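Long-range contacts in fiber protein 2 (Human adenovirus type 41, PDB 2BZV), which forms trimeric spikes at the capsid vertices, whose receptor-binding head, the part in this chain, probably attaches the virion to host cells: residues W20-T25 and N37-L42; S29-Q34 and M65-L70; I53-L58 and F160-A165; F107-T112 and Y146-K151. All coordinates share one frame; numbering follows the deposited sequence. Where two conformers were deposited one is given.

Interaction 1 (W20-T25 and N37-L42); sequences WSISPT and NLFLCL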
loop_
_atom_site.group_PDB
_atom_site.type_symbol
_atom_site.label_atom_id
_atom_site.label_comp_id
_atom_site.label_asym_id
_atom_site.label_seq_id
_atom_site.Cartn_x
_atom_site.Cartn_y
_atom_site.Cartn_z
ATOM N N TRP A 20 -10.186 3.237 13.504
ATOM C CA TRP A 20 -8.977 2.814 14.204
ATOM C C TRP A 20 -9.286 2.422 15.636
ATOM O O TRP A 20 -10.366 2.685 16.153
ATOM C CB TRP A 20 -7.860 3.860 14.081
ATOM C CG TRP A 20 -8.053 5.171 14.783
ATOM C CD1 TRP A 20 -9.078 5.579 15.603
ATOM C CD2 TRP A 20 -7.132 6.269 14.727
ATOM N NE1 TRP A 20 -8.844 6.859 16.054
ATOM C CE2 TRP A 20 -7.656 7.301 15.522
ATOM C CE3 TRP A 20 -5.914 6.482 14.066
ATOM C CZ2 TRP A 20 -7.007 8.524 15.698
ATOM C CZ3 TRP A 20 -5.262 7.702 14.236
ATOM C CH2 TRP A 20 -5.816 8.705 15.042
ATOM N N SER A 21 -8.283 1.808 16.273
ATOM C CA SER A 21 -8.406 1.347 17.651
ATOM C C SER A 21 -7.409 2.031 18.564
ATOM O O SER A 21 -6.959 1.445 19.552
ATOM C CB SER A 21 -8.228 -0.166 17.733
ATOM O OG SER A 21 -6.892 -0.551 17.422
ATOM N N ILE A 22 -7.070 3.287 18.266
ATOM C CA ILE A 22 -6.035 3.952 19.047
ATOM C C ILE A 22 -6.429 4.058 20.517
ATOM O O ILE A 22 -7.561 4.387 20.849
ATOM C CB ILE A 22 -5.677 5.335 18.455
ATOM C CG1 ILE A 22 -4.280 5.770 18.915
ATOM C CG2 ILE A 22 -6.733 6.386 18.781
ATOM C CD1 ILE A 22 -3.755 7.010 18.198
ATOM N N SER A 23 -5.470 3.786 21.397
ATOM C CA SER A 23 -5.719 3.835 22.828
ATOM C C SER A 23 -4.409 4.048 23.558
ATOM O O SER A 23 -3.454 3.323 23.316
ATOM C CB SER A 23 -6.358 2.509 23.280
ATOM O OG SER A 23 -6.576 2.501 24.682
ATOM N N PRO A 24 -4.347 5.019 24.478
ATOM C CA PRO A 24 -3.106 5.167 25.242
ATOM C C PRO A 24 -2.887 4.036 26.255
ATOM O O PRO A 24 -1.741 3.718 26.592
ATOM C CB PRO A 24 -3.269 6.520 25.947
ATOM C CG PRO A 24 -4.726 6.763 25.981
ATOM C CD PRO A 24 -5.338 6.054 24.806
ATOM N N THR A 25 -3.994 3.444 26.696
ATOM C CA THR A 25 -4.007 2.392 27.710
ATOM C C THR A 25 -4.290 1.030 27.078
ATOM O O THR A 25 -4.730 0.961 25.931
ATOM C CB THR A 25 -5.080 2.716 28.753
ATOM O OG1 THR A 25 -6.334 2.933 28.088
ATOM C CG2 THR A 25 -4.694 3.988 29.512
ATOM N N ASN A 37 -1.749 -3.800 23.893
ATOM C CA ASN A 37 -2.266 -2.659 23.159
ATOM C C ASN A 37 -2.354 -3.024 21.689
ATOM O O ASN A 37 -1.345 -3.431 21.102
ATOM C CB ASN A 37 -1.368 -1.432 23.343
ATOM C CG ASN A 37 -1.997 -0.194 22.739
ATOM O OD1 ASN A 37 -2.015 -0.053 21.510
ATOM N ND2 ASN A 37 -2.528 0.689 23.582
ATOM N N LEU A 38 -3.550 -2.897 21.118
ATOM C CA LEU A 38 -3.750 -3.129 19.694
ATOM C C LEU A 38 -4.031 -1.814 19.004
ATOM O O LEU A 38 -4.987 -1.108 19.352
ATOM C CB LEU A 38 -4.931 -4.074 19.465
ATOM C CG LEU A 38 -5.262 -4.316 17.977
ATOM C CD1 LEU A 38 -4.135 -5.071 17.278
ATOM C CD2 LEU A 38 -6.556 -5.076 17.836
ATOM N N PHE A 39 -3.219 -1.497 18.011
ATOM C CA PHE A 39 -3.472 -0.355 17.144
ATOM C C PHE A 39 -3.684 -0.872 15.727
ATOM O O PHE A 39 -2.747 -1.236 15.033
ATOM C CB PHE A 39 -2.315 0.639 17.190
ATOM C CG PHE A 39 -2.516 1.783 16.238
ATOM C CD1 PHE A 39 -3.507 2.711 16.447
ATOM C CD2 PHE A 39 -1.747 1.862 15.080
ATOM C CE1 PHE A 39 -3.718 3.771 15.554
ATOM C CE2 PHE A 39 -1.930 2.919 14.203
ATOM C CZ PHE A 39 -2.904 3.880 14.453
ATOM N N LEU A 40 -4.947 -0.904 15.326
ATOM C CA LEU A 40 -5.369 -1.283 13.972
ATOM C C LEU A 40 -6.002 -0.048 13.367
ATOM O O LEU A 40 -6.872 0.566 13.995
ATOM C CB LEU A 40 -6.364 -2.441 14.040
ATOM C CG LEU A 40 -7.024 -2.824 12.720
ATOM C CD1 LEU A 40 -6.013 -3.260 11.660
ATOM C CD2 LEU A 40 -8.019 -3.945 12.946
ATOM N N CYS A 41 -5.571 0.312 12.155
ATOM C CA CYS A 41 -6.106 1.461 11.452
ATOM C C CYS A 41 -6.474 1.025 10.038
ATOM O O CYS A 41 -5.608 0.481 9.329
ATOM C CB CYS A 41 -5.067 2.589 11.412
ATOM S SG CYS A 41 -5.661 4.078 10.561
ATOM N N LEU A 42 -7.732 1.235 9.658
ATOM C CA LEU A 42 -8.261 0.902 8.334
ATOM C C LEU A 42 -8.671 2.180 7.642
ATOM O O LEU A 42 -9.456 2.943 8.203
ATOM C CB LEU A 42 -9.506 0.007 8.467
ATOM C CG LEU A 42 -9.338 -1.296 9.258
ATOM C CD1 LEU A 42 -10.668 -2.039 9.314
ATOM C CD2 LEU A 42 -8.245 -2.168 8.665
HETATM O O HOH W 1 -3.799 1.650 20.274
HETATM O O HOH W 2 -1.119 0.871 26.303
#
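Trp20, at the end of strand 18-20, pairs with Cys41 of strand 36-45 as an antiparallel non-hydrogen-bonded pair, the two CA atoms 4.2 Å apart. Its CG sits between the backbone N and the carbonyl carbon (chi1 68°), and the indole atom CE3 meets Phe39 CE1 at 3.8 Å, near the plane of the phenyl ring and at its edge.

Ser21 carries the polar centre. Ser21 N donates to Leu40 O at 3.0 Å. Its OG accepts from Leu40 N at 2.9 Å in a nearly straight bond (167° at the hydrogen) and donates to Leu38 O at 2.8 Å, coming from above that carbonyl plane. Ile22 lies alongside Phe39, pointing the same way, with Ile22 CB 3.8 Å from Phe39 CE1; Ile22 CG2 also covers one face of the Trp20 indole toward the rim.

At Ser23 the backbones have diverged, and the Asn37 amide spans the gap: ND2 donates to Ser23 O at 2.8 Å, with the acceptor in the amide plane. Water 1 accepts from Ser23 N and lies within bonding range of Asn37 OD1 and Leu38 O. Beyond it, water 2 joins Pro24 O to Asn37 ND2.

On the Trp20, Phe39 and Cys41 face, Ile170 and Gln173 of the second subunit pack against the strands, placing this face at the trimer interface. The bonding implies that regular strand pairing gives way to side chains: the Ser21 hydroxyl stands between backbone groups of Leu38 and Leu40, and Asn37 with two waters holds the departing loop.

Interaction 2 (S29-Q34 and M65-L70); sequences SIYETQ and MHDNAL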
loop_
_atom_site.group_PDB
_atom_site.type_symbol
_atom_site.label_atom_id
_atom_site.label_comp_id
_atom_site.label_asym_id
_atom_site.label_seq_id
_atom_site.Cartn_x
_atom_site.Cartn_y
_atom_site.Cartn_z
ATOM N N SER A 29 -6.992 -8.111 25.124
ATOM C CA SER A 29 -6.845 -9.181 26.110
ATOM C C SER A 29 -6.506 -10.492 25.414
ATOM O O SER A 29 -7.386 -11.113 24.814
ATOM C CB SER A 29 -8.159 -9.330 26.884
ATOM O OG SER A 29 -8.476 -8.120 27.562
ATOM N N ILE A 30 -5.241 -10.891 25.471
ATOM C CA ILE A 30 -4.791 -12.109 24.779
ATOM C C ILE A 30 -4.777 -13.296 25.739
ATOM O O ILE A 30 -5.431 -14.301 25.468
ATOM C CB ILE A 30 -3.396 -11.907 24.157
ATOM C CG1 ILE A 30 -3.395 -10.738 23.162
ATOM C CG2 ILE A 30 -2.928 -13.209 23.511
ATOM C CD1 ILE A 30 -4.292 -10.960 21.947
ATOM N N TYR A 31 -4.049 -13.172 26.846
ATOM C CA TYR A 31 -3.972 -14.249 27.853
ATOM C C TYR A 31 -4.665 -13.851 29.141
ATOM O O TYR A 31 -5.160 -14.709 29.863
ATOM C CB TYR A 31 -2.527 -14.566 28.196
ATOM C CG TYR A 31 -1.655 -15.031 27.065
ATOM C CD1 TYR A 31 -2.038 -16.081 26.231
ATOM C CD2 TYR A 31 -0.412 -14.453 26.867
ATOM C CE1 TYR A 31 -1.208 -16.513 25.208
ATOM C CE2 TYR A 31 0.422 -14.873 25.849
ATOM C CZ TYR A 31 0.025 -15.901 25.017
ATOM O OH TYR A 31 0.864 -16.317 24.007
ATOM N N GLU A 32 -4.649 -12.563 29.455
ATOM C CA GLU A 32 -5.347 -12.035 30.627
ATOM C C GLU A 32 -5.914 -10.681 30.266
ATOM O O GLU A 32 -5.598 -10.121 29.209
ATOM C CB GLU A 32 -4.437 -11.931 31.847
ATOM C CG GLU A 32 -3.265 -10.989 31.690
ATOM C CD GLU A 32 -2.391 -10.944 32.937
ATOM O OE1 GLU A 32 -1.522 -11.824 33.112
ATOM O OE2 GLU A 32 -2.561 -10.013 33.759
ATOM N N THR A 33 -6.770 -10.149 31.120
ATOM C CA THR A 33 -7.464 -8.903 30.837
ATOM C C THR A 33 -6.501 -7.748 30.596
ATOM O O THR A 33 -5.637 -7.484 31.430
ATOM C CB THR A 33 -8.374 -8.527 32.021
ATOM O OG1 THR A 33 -9.232 -9.632 32.332
ATOM C CG2 THR A 33 -9.214 -7.305 31.670
ATOM N N GLN A 34 -6.661 -7.061 29.466
ATOM C CA GLN A 34 -5.923 -5.834 29.174
ATOM C C GLN A 34 -4.416 -6.012 29.304
ATOM O O GLN A 34 -3.725 -5.221 29.932
ATOM C CB GLN A 34 -6.456 -4.693 30.050
ATOM C CG GLN A 34 -7.874 -4.313 29.620
ATOM C CD GLN A 34 -8.388 -3.085 30.332
ATOM O OE1 GLN A 34 -7.943 -2.766 31.433
ATOM N NE2 GLN A 34 -9.327 -2.380 29.714
ATOM N N MET A 65 7.434 -14.759 26.226
ATOM C CA MET A 65 6.559 -15.711 25.541
ATOM C C MET A 65 6.965 -17.160 25.762
ATOM O O MET A 65 8.145 -17.492 25.867
ATOM C CB MET A 65 6.521 -15.414 24.043
ATOM C CG MET A 65 5.694 -14.181 23.711
ATOM S SD MET A 65 3.919 -14.446 23.917
ATOM C CE MET A 65 3.555 -15.339 22.405
ATOM N N HIS A 66 5.950 -18.018 25.841
ATOM C CA HIS A 66 6.153 -19.459 25.933
ATOM C C HIS A 66 5.882 -20.064 24.539
ATOM O O HIS A 66 6.690 -20.846 24.040
ATOM C CB HIS A 66 5.279 -20.078 27.044
ATOM C CG HIS A 66 5.492 -19.572 28.452
ATOM N ND1 HIS A 66 6.559 -19.935 29.259
ATOM C CD2 HIS A 66 4.702 -18.782 29.232
ATOM C CE1 HIS A 66 6.437 -19.360 30.443
ATOM N NE2 HIS A 66 5.318 -18.656 30.452
ATOM N N ASP A 67 4.769 -19.694 23.899
ATOM C CA ASP A 67 4.449 -20.152 22.533
ATOM C C ASP A 67 5.214 -19.370 21.467
ATOM O O ASP A 67 5.757 -18.292 21.741
ATOM C CB ASP A 67 2.942 -19.993 22.280
ATOM C CG ASP A 67 2.071 -20.911 23.126
ATOM O OD1 ASP A 67 2.505 -21.999 23.546
ATOM O OD2 ASP A 67 0.894 -20.547 23.341
ATOM N N ASN A 68 5.245 -19.909 20.246
ATOM C CA ASN A 68 5.987 -19.228 19.173
ATOM C C ASN A 68 5.072 -18.649 18.094
ATOM O O ASN A 68 5.534 -18.322 17.004
ATOM C CB ASN A 68 7.032 -20.151 18.556
ATOM C CG ASN A 68 6.393 -21.281 17.793
ATOM O OD1 ASN A 68 5.186 -21.475 17.866
ATOM N ND2 ASN A 68 7.197 -22.052 17.065
ATOM N N ALA A 69 3.783 -18.527 18.397
ATOM C CA ALA A 69 2.847 -17.866 17.498
ATOM C C ALA A 69 1.634 -17.444 18.295
ATOM O O ALA A 69 1.285 -18.075 19.307
ATOM C CB ALA A 69 2.437 -18.792 16.370
ATOM N N LEU A 70 0.978 -16.397 17.810
ATOM C CA LEU A 70 -0.177 -15.813 18.471
ATOM C C LEU A 70 -1.144 -15.338 17.407
ATOM O O LEU A 70 -0.709 -14.784 16.394
ATOM C CB LEU A 70 0.323 -14.637 19.283
ATOM C CG LEU A 70 -0.577 -13.845 20.192
ATOM C CD1 LEU A 70 0.260 -13.267 21.335
ATOM C CD2 LEU A 70 -1.255 -12.696 19.459
HETATM O O HOH W 3 3.111 -17.711 25.384
HETATM O O HOH W 4 -0.024 -18.039 22.037
#
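Tyr31 and Met65 form a Met-aromatic contact at the ring edge, joining the loop before strand 36-45 to the turn that leads into strand 69-76 of the knob. Met65 SD is 5.3 Å from the centroid of the Tyr31 ring and 90° off its normal, hence level with the ring rather than above it. The two side chains cross at about a right angle, and Met65 CE approaches Tyr31 OH to 3.3 Å.

Next to this, Ile30 CG2 touches Leu70 CD1 at 3.9 Å. Ile30 CG2 also lies over the centre of the Tyr31 ring, so a single branch packs against both the aromatic face and the strand residue.

Two waters complete the link at the phenol. Water 3 accepts from His66 N and donates to Tyr31 OH. Water 4, in the plane of the ring, accepts from Tyr31 OH at 2.8 Å and donates to Asp67 OD2 and Ala69 O; the hydroxyl therefore both gives and receives.

Farther out, the Asp35 carboxylate accepts from the backbone N atoms of Ile30, Tyr31 and Glu32, while Leu62 packs against both Tyr31 and Leu70. Crystal neighbours also touch Ile30, Tyr31, Asp67 and Leu70, so lattice influence on these side chains cannot be excluded. The loop is closed on itself by Gln34 N, which donates to Ser29 OG at 2.8 Å in an almost linear bond (177° at the hydrogen).

Interaction 3 (I53-L58 and F160-A165); sequences ITIKGL and FHPPTA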
loop_
_atom_site.group_PDB
_atom_site.type_symbol
_atom_site.label_atom_id
_atom_site.label_comp_id
_atom_site.label_asym_id
_atom_site.label_seq_id
_atom_site.Cartn_x
_atom_site.Cartn_y
_atom_site.Cartn_z
ATOM N N ILE A 53 -1.377 -2.497 11.260
ATOM C CA ILE A 53 -1.622 -3.135 12.549
ATOM C C ILE A 53 -0.329 -3.256 13.339
ATOM O O ILE A 53 0.688 -3.765 12.848
ATOM C CB ILE A 53 -2.344 -4.500 12.389
ATOM C CG1 ILE A 53 -2.743 -5.057 13.761
ATOM C CG2 ILE A 53 -1.554 -5.512 11.570
ATOM C CD1 ILE A 53 -3.722 -6.234 13.664
ATOM N N THR A 54 -0.403 -2.811 14.586
ATOM C CA THR A 54 0.689 -2.895 15.561
ATOM C C THR A 54 0.109 -3.433 16.861
ATOM O O THR A 54 -0.872 -2.874 17.375
ATOM C CB THR A 54 1.311 -1.514 15.815
ATOM O OG1 THR A 54 1.719 -0.948 14.562
ATOM C CG2 THR A 54 2.522 -1.636 16.737
ATOM N N ILE A 55 0.702 -4.499 17.388
ATOM C CA ILE A 55 0.256 -5.059 18.654
ATOM C C ILE A 55 1.462 -5.112 19.587
ATOM O O ILE A 55 2.556 -5.499 19.171
ATOM C CB ILE A 55 -0.409 -6.443 18.447
ATOM C CG1 ILE A 55 -0.963 -6.970 19.769
ATOM C CG2 ILE A 55 0.545 -7.427 17.780
ATOM C CD1 ILE A 55 -1.961 -8.103 19.639
ATOM N N LYS A 56 1.242 -4.695 20.831
ATOM C CA LYS A 56 2.309 -4.638 21.822
ATOM C C LYS A 56 1.889 -5.381 23.078
ATOM O O LYS A 56 0.870 -5.062 23.687
ATOM C CB LYS A 56 2.668 -3.198 22.199
ATOM C CG LYS A 56 3.919 -3.129 23.066
ATOM C CD LYS A 56 4.261 -1.723 23.528
ATOM C CE LYS A 56 5.510 -1.728 24.405
ATOM N NZ LYS A 56 6.061 -0.359 24.637
ATOM N N GLY A 57 2.681 -6.370 23.468
ATOM C CA GLY A 57 2.387 -7.100 24.701
ATOM C C GLY A 57 2.899 -6.310 25.898
ATOM O O GLY A 57 4.006 -5.771 25.864
ATOM N N LEU A 58 2.091 -6.231 26.946
ATOM C CA LEU A 58 2.386 -5.339 28.061
ATOM C C LEU A 58 2.506 -6.005 29.428
ATOM O O LEU A 58 3.182 -5.457 30.305
ATOM C CB LEU A 58 1.304 -4.265 28.146
ATOM C CG LEU A 58 1.186 -3.365 26.911
ATOM C CD1 LEU A 58 -0.050 -2.495 27.025
ATOM C CD2 LEU A 58 2.451 -2.534 26.724
ATOM N N PHE A 160 6.405 -10.083 23.442
ATOM C CA PHE A 160 5.671 -10.085 22.189
ATOM C C PHE A 160 5.467 -8.647 21.720
ATOM O O PHE A 160 4.728 -7.873 22.332
ATOM C CB PHE A 160 4.318 -10.773 22.377
ATOM C CG PHE A 160 3.533 -10.868 21.093
ATOM C CD1 PHE A 160 3.975 -11.685 20.068
ATOM C CD2 PHE A 160 2.372 -10.125 20.909
ATOM C CE1 PHE A 160 3.260 -11.782 18.880
ATOM C CE2 PHE A 160 1.651 -10.219 19.727
ATOM C CZ PHE A 160 2.102 -11.038 18.709
ATOM N N HIS A 161 6.137 -8.284 20.642
ATOM C CA HIS A 161 5.999 -6.974 20.078
ATOM C C HIS A 161 6.507 -6.970 18.638
ATOM O O HIS A 161 7.591 -6.482 18.308
ATOM C CB HIS A 161 6.633 -5.933 20.987
ATOM C CG HIS A 161 6.582 -4.463 20.671
ATOM N ND1 HIS A 161 5.495 -3.945 19.994
ATOM C CD2 HIS A 161 7.319 -3.393 21.048
ATOM C CE1 HIS A 161 5.593 -2.622 19.936
ATOM N NE2 HIS A 161 6.694 -2.270 20.578
ATOM N N PRO A 162 5.715 -7.578 17.752
ATOM C CA PRO A 162 6.121 -7.735 16.363
ATOM C C PRO A 162 6.177 -6.406 15.638
ATOM O O PRO A 162 5.537 -5.443 16.064
ATOM C CB PRO A 162 5.011 -8.607 15.754
ATOM C CG PRO A 162 3.945 -8.696 16.738
ATOM C CD PRO A 162 4.385 -8.144 18.033
ATOM N N PRO A 163 6.918 -6.339 14.529
ATOM C CA PRO A 163 6.924 -5.122 13.730
ATOM C C PRO A 163 5.529 -4.817 13.189
ATOM O O PRO A 163 4.723 -5.726 12.975
ATOM C CB PRO A 163 7.891 -5.446 12.577
ATOM C CG PRO A 163 8.314 -6.842 12.725
ATOM C CD PRO A 163 7.748 -7.417 13.967
ATOM N N THR A 164 5.256 -3.544 12.975
ATOM C CA THR A 164 4.038 -3.111 12.321
ATOM C C THR A 164 3.903 -3.777 10.955
ATOM O O THR A 164 4.902 -3.959 10.233
ATOM C CB THR A 164 4.069 -1.587 12.140
ATOM O OG1 THR A 164 4.134 -0.974 13.432
ATOM C CG2 THR A 164 2.842 -1.118 11.396
ATOM N N ALA A 165 2.678 -4.162 10.608
ATOM C CA ALA A 165 2.379 -4.751 9.308
ATOM C C ALA A 165 1.360 -3.895 8.586
ATOM O O ALA A 165 0.457 -3.348 9.207
ATOM C CB ALA A 165 1.839 -6.169 9.476
HETATM O O HOH W 5 2.006 -6.214 13.233
HETATM O O HOH W 6 2.815 -5.343 15.755
HETATM O O HOH W 7 6.488 0.970 21.562
#
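Ile53 O is gripped from several directions. Ala165 N donates to it at 3.0 Å (170° at the hydrogen), and Thr164 CA makes a C-H...O contact with it at 3.5 Å. Water 5 lies 2.8 Å from Ile53 O, between this oxygen and Pro163 O. The return bond from Ile53 N to Ala165 O completes an antiparallel hydrogen-bonded pair at the start of strand 165-170, an outermost strand of its sheet within this chain.

One residue on, the hydroxyls Thr54 OG1 and Thr164 OG1 share a short hydrogen bond of 2.7 Å. At the far end, Gly57 N donates to Phe160 O at 2.8 Å. Between these anchorages water 6 accepts from Ile55 N and is close enough to donate to Pro162 O.

The apolar side of the contact centres on Ile55 CG2, which meets Phe160 CE2 at 3.6 Å and also touches Pro162 CG. Pro162 CD lies over the centre of the Phe160 ring, and Trp152 packs against Ile53, Ile55 and Pro162. On the other side, Lys56 CG stands over the His161 imidazole, 3.6 Å from its centroid, a CH-pi contact that is doubtful as a constant feature, since both side chains have two conformers.

The chemistry implies an interrupted edge pairing: Pro162 and Pro163 have no N-H to offer strand 48-57, and direct backbone bonds at the two ends, with waters and a threonine pair between, hold the segment in place.

Interaction 4 (F107-T112 and Y146-K151); sequences FMPNST and YAFTFK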
loop_
_atom_site.group_PDB
_atom_site.type_symbol
_atom_site.label_atom_id
_atom_site.label_comp_id
_atom_site.label_asym_id
_atom_site.label_seq_id
_atom_site.Cartn_x
_atom_site.Cartn_y
_atom_site.Cartn_z
ATOM N N PHE A 107 -16.392 -1.437 5.048
ATOM C CA PHE A 107 -15.023 -1.758 5.448
ATOM C C PHE A 107 -14.832 -3.268 5.609
ATOM O O PHE A 107 -13.718 -3.713 5.901
ATOM C CB PHE A 107 -14.671 -1.091 6.784
ATOM C CG PHE A 107 -14.483 0.401 6.713
ATOM C CD1 PHE A 107 -13.210 0.949 6.813
ATOM C CD2 PHE A 107 -15.566 1.265 6.582
ATOM C CE1 PHE A 107 -13.019 2.320 6.779
ATOM C CE2 PHE A 107 -15.379 2.642 6.545
ATOM C CZ PHE A 107 -14.101 3.165 6.639
ATOM N N MET A 108 -15.887 -4.064 5.451
ATOM C CA MET A 108 -15.755 -5.502 5.662
ATOM C C MET A 108 -15.095 -6.174 4.466
ATOM O O MET A 108 -15.258 -5.711 3.339
ATOM C CB MET A 108 -17.127 -6.125 5.886
ATOM C CG MET A 108 -17.797 -5.625 7.161
ATOM S SD MET A 108 -16.940 -6.048 8.687
ATOM C CE MET A 108 -16.040 -4.523 9.071
ATOM N N PRO A 109 -14.339 -7.258 4.695
ATOM C CA PRO A 109 -13.742 -7.968 3.555
ATOM C C PRO A 109 -14.844 -8.545 2.661
ATOM O O PRO A 109 -15.772 -9.213 3.134
ATOM C CB PRO A 109 -12.888 -9.056 4.210
ATOM C CG PRO A 109 -12.721 -8.664 5.646
ATOM C CD PRO A 109 -13.946 -7.859 5.984
ATOM N N ASN A 110 -14.724 -8.280 1.360
ATOM C CA ASN A 110 -15.723 -8.661 0.383
ATOM C C ASN A 110 -16.003 -10.160 0.437
ATOM O O ASN A 110 -15.067 -10.966 0.388
ATOM C CB ASN A 110 -15.187 -8.268 -0.991
ATOM C CG ASN A 110 -16.196 -8.412 -2.096
ATOM O OD1 ASN A 110 -16.547 -9.536 -2.475
ATOM N ND2 ASN A 110 -16.677 -7.301 -2.634
ATOM N N SER A 111 -17.275 -10.529 0.543
ATOM C CA SER A 111 -17.610 -11.947 0.728
ATOM C C SER A 111 -17.692 -12.734 -0.568
ATOM O O SER A 111 -17.885 -13.940 -0.518
ATOM C CB SER A 111 -18.917 -12.074 1.505
ATOM O OG SER A 111 -19.985 -11.501 0.786
ATOM N N THR A 112 -17.558 -12.070 -1.707
ATOM C CA THR A 112 -17.358 -12.754 -2.989
ATOM C C THR A 112 -15.873 -13.028 -3.215
ATOM O O THR A 112 -15.481 -14.136 -3.614
ATOM C CB THR A 112 -17.922 -11.909 -4.140
ATOM O OG1 THR A 112 -19.335 -11.755 -3.949
ATOM C CG2 THR A 112 -17.643 -12.577 -5.485
ATOM N N TYR A 146 -18.468 -11.385 9.095
ATOM C CA TYR A 146 -17.150 -11.122 8.530
ATOM C C TYR A 146 -16.102 -11.271 9.605
ATOM O O TYR A 146 -16.419 -11.243 10.806
ATOM C CB TYR A 146 -17.100 -9.669 8.013
ATOM C CG TYR A 146 -18.159 -9.404 6.958
ATOM C CD1 TYR A 146 -17.924 -9.684 5.616
ATOM C CD2 TYR A 146 -19.417 -8.900 7.306
ATOM C CE1 TYR A 146 -18.897 -9.457 4.653
ATOM C CE2 TYR A 146 -20.403 -8.686 6.345
ATOM C CZ TYR A 146 -20.136 -8.974 5.023
ATOM O OH TYR A 146 -21.098 -8.765 4.063
ATOM N N ALA A 147 -14.841 -11.399 9.205
ATOM C CA ALA A 147 -13.791 -11.449 10.200
ATOM C C ALA A 147 -12.437 -11.118 9.611
ATOM O O ALA A 147 -12.193 -11.281 8.406
ATOM C CB ALA A 147 -13.719 -12.845 10.850
ATOM N N PHE A 148 -11.552 -10.679 10.493
ATOM C CA PHE A 148 -10.111 -10.702 10.245
ATOM C C PHE A 148 -9.490 -11.671 11.236
ATOM O O PHE A 148 -9.811 -11.616 12.428
ATOM C CB PHE A 148 -9.446 -9.358 10.534
ATOM C CG PHE A 148 -9.962 -8.193 9.754
ATOM C CD1 PHE A 148 -9.601 -8.024 8.431
ATOM C CD2 PHE A 148 -10.737 -7.237 10.353
ATOM C CE1 PHE A 148 -10.053 -6.946 7.700
ATOM C CE2 PHE A 148 -11.189 -6.150 9.625
ATOM C CZ PHE A 148 -10.859 -6.015 8.299
ATOM N N THR A 149 -8.570 -12.515 10.755
ATOM C CA THR A 149 -7.782 -13.351 11.651
ATOM C C THR A 149 -6.324 -13.043 11.364
ATOM O O THR A 149 -5.827 -13.328 10.280
ATOM C CB THR A 149 -8.063 -14.847 11.481
ATOM O OG1 THR A 149 -9.475 -15.066 11.661
ATOM C CG2 THR A 149 -7.253 -15.646 12.492
ATOM N N PHE A 150 -5.677 -12.441 12.354
ATOM C CA PHE A 150 -4.270 -12.071 12.252
ATOM C C PHE A 150 -3.433 -13.123 12.954
ATOM O O PHE A 150 -3.839 -13.642 13.992
ATOM C CB PHE A 150 -4.050 -10.728 12.945
ATOM C CG PHE A 150 -4.849 -9.610 12.342
ATOM C CD1 PHE A 150 -4.505 -9.073 11.105
ATOM C CD2 PHE A 150 -5.955 -9.091 13.014
ATOM C CE1 PHE A 150 -5.247 -8.038 10.540
ATOM C CE2 PHE A 150 -6.693 -8.069 12.459
ATOM C CZ PHE A 150 -6.339 -7.539 11.218
ATOM N N LYS A 151 -2.259 -13.416 12.413
ATOM C CA LYS A 151 -1.339 -14.334 13.072
ATOM C C LYS A 151 0.078 -13.783 12.961
ATOM O O LYS A 151 0.502 -13.364 11.876
ATOM C CB LYS A 151 -1.398 -15.732 12.445
ATOM C CG LYS A 151 -0.465 -16.745 13.140
ATOM C CD LYS A 151 -0.449 -18.069 12.386
ATOM C CE LYS A 151 0.670 -18.991 12.850
ATOM N NZ LYS A 151 0.680 -20.265 12.068
#
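Met108 and Tyr146 supply the aromatic contacts. Met108 CB lies over one face of the Tyr146 ring, 3.7 Å from the centroid and 15° off the normal, which defines a CH-pi contact. The chain bends beyond CB, and its sulfur takes an oblique Met-aromatic position: SD is 4.7 Å from the same centroid, 45° off the normal, and only 3.7 Å from Tyr146 CB.

Apolar packing continues along strand 146-153 through Pro109. Its CG touches Phe148 CE1 at 3.8 Å, while its CD passes Tyr146 CB at 4.2 Å, these two side chains sliding past each other in opposite directions. Phe148 in turn meets the Tyr169 ring edge-to-face.

Polar bonds surround the contact rather than join the two segments directly. Pro109 O comes within 3.3 Å of Tyr146 CD1 but is hydrogen-bonded to Asn140 ND2, and Asn140 OD1 takes the N-H of Ala147. Within the loop, Asn110 OD1 accepts from Thr112 N at 2.8 Å, forming an Asx turn. Tyr146 OH and Ser111 OG both bond to Glu172 OE2, so one carboxylate oxygen ties the strand and the loop together beyond the ring.

The chemistry implies a buried join between the loop and the strand, apolar across Met108, Pro109 and the rings and polar at the phenol end; two hydroxyls on one oxygen would probably favour a charged Glu172.

The four contacts span the antiparallel beta-sandwich of the knob. Interactions 1 and 3, with centres 11 Å apart, share a sheet: Phe39 N lies 2.8 Å from Thr54 O, a probable hydrogen bond between strands 36-45 and 48-57. Interaction 2 adjoins interaction 3 where Leu70 CD1 meets Phe160 CE2 at 3.7 Å. Interaction 4 belongs to the other sheet, its centre 22 Å from that of interaction 2 although strands 69-76 and 146-153 are neighbours. Ile53 CD1 and Phe150 CD2, 3.7 Å apart, connect the sheets through the core. Interaction 1 faces a second subunit, whereas the segments of interactions 2 and 3 touch no other chain of the trimer.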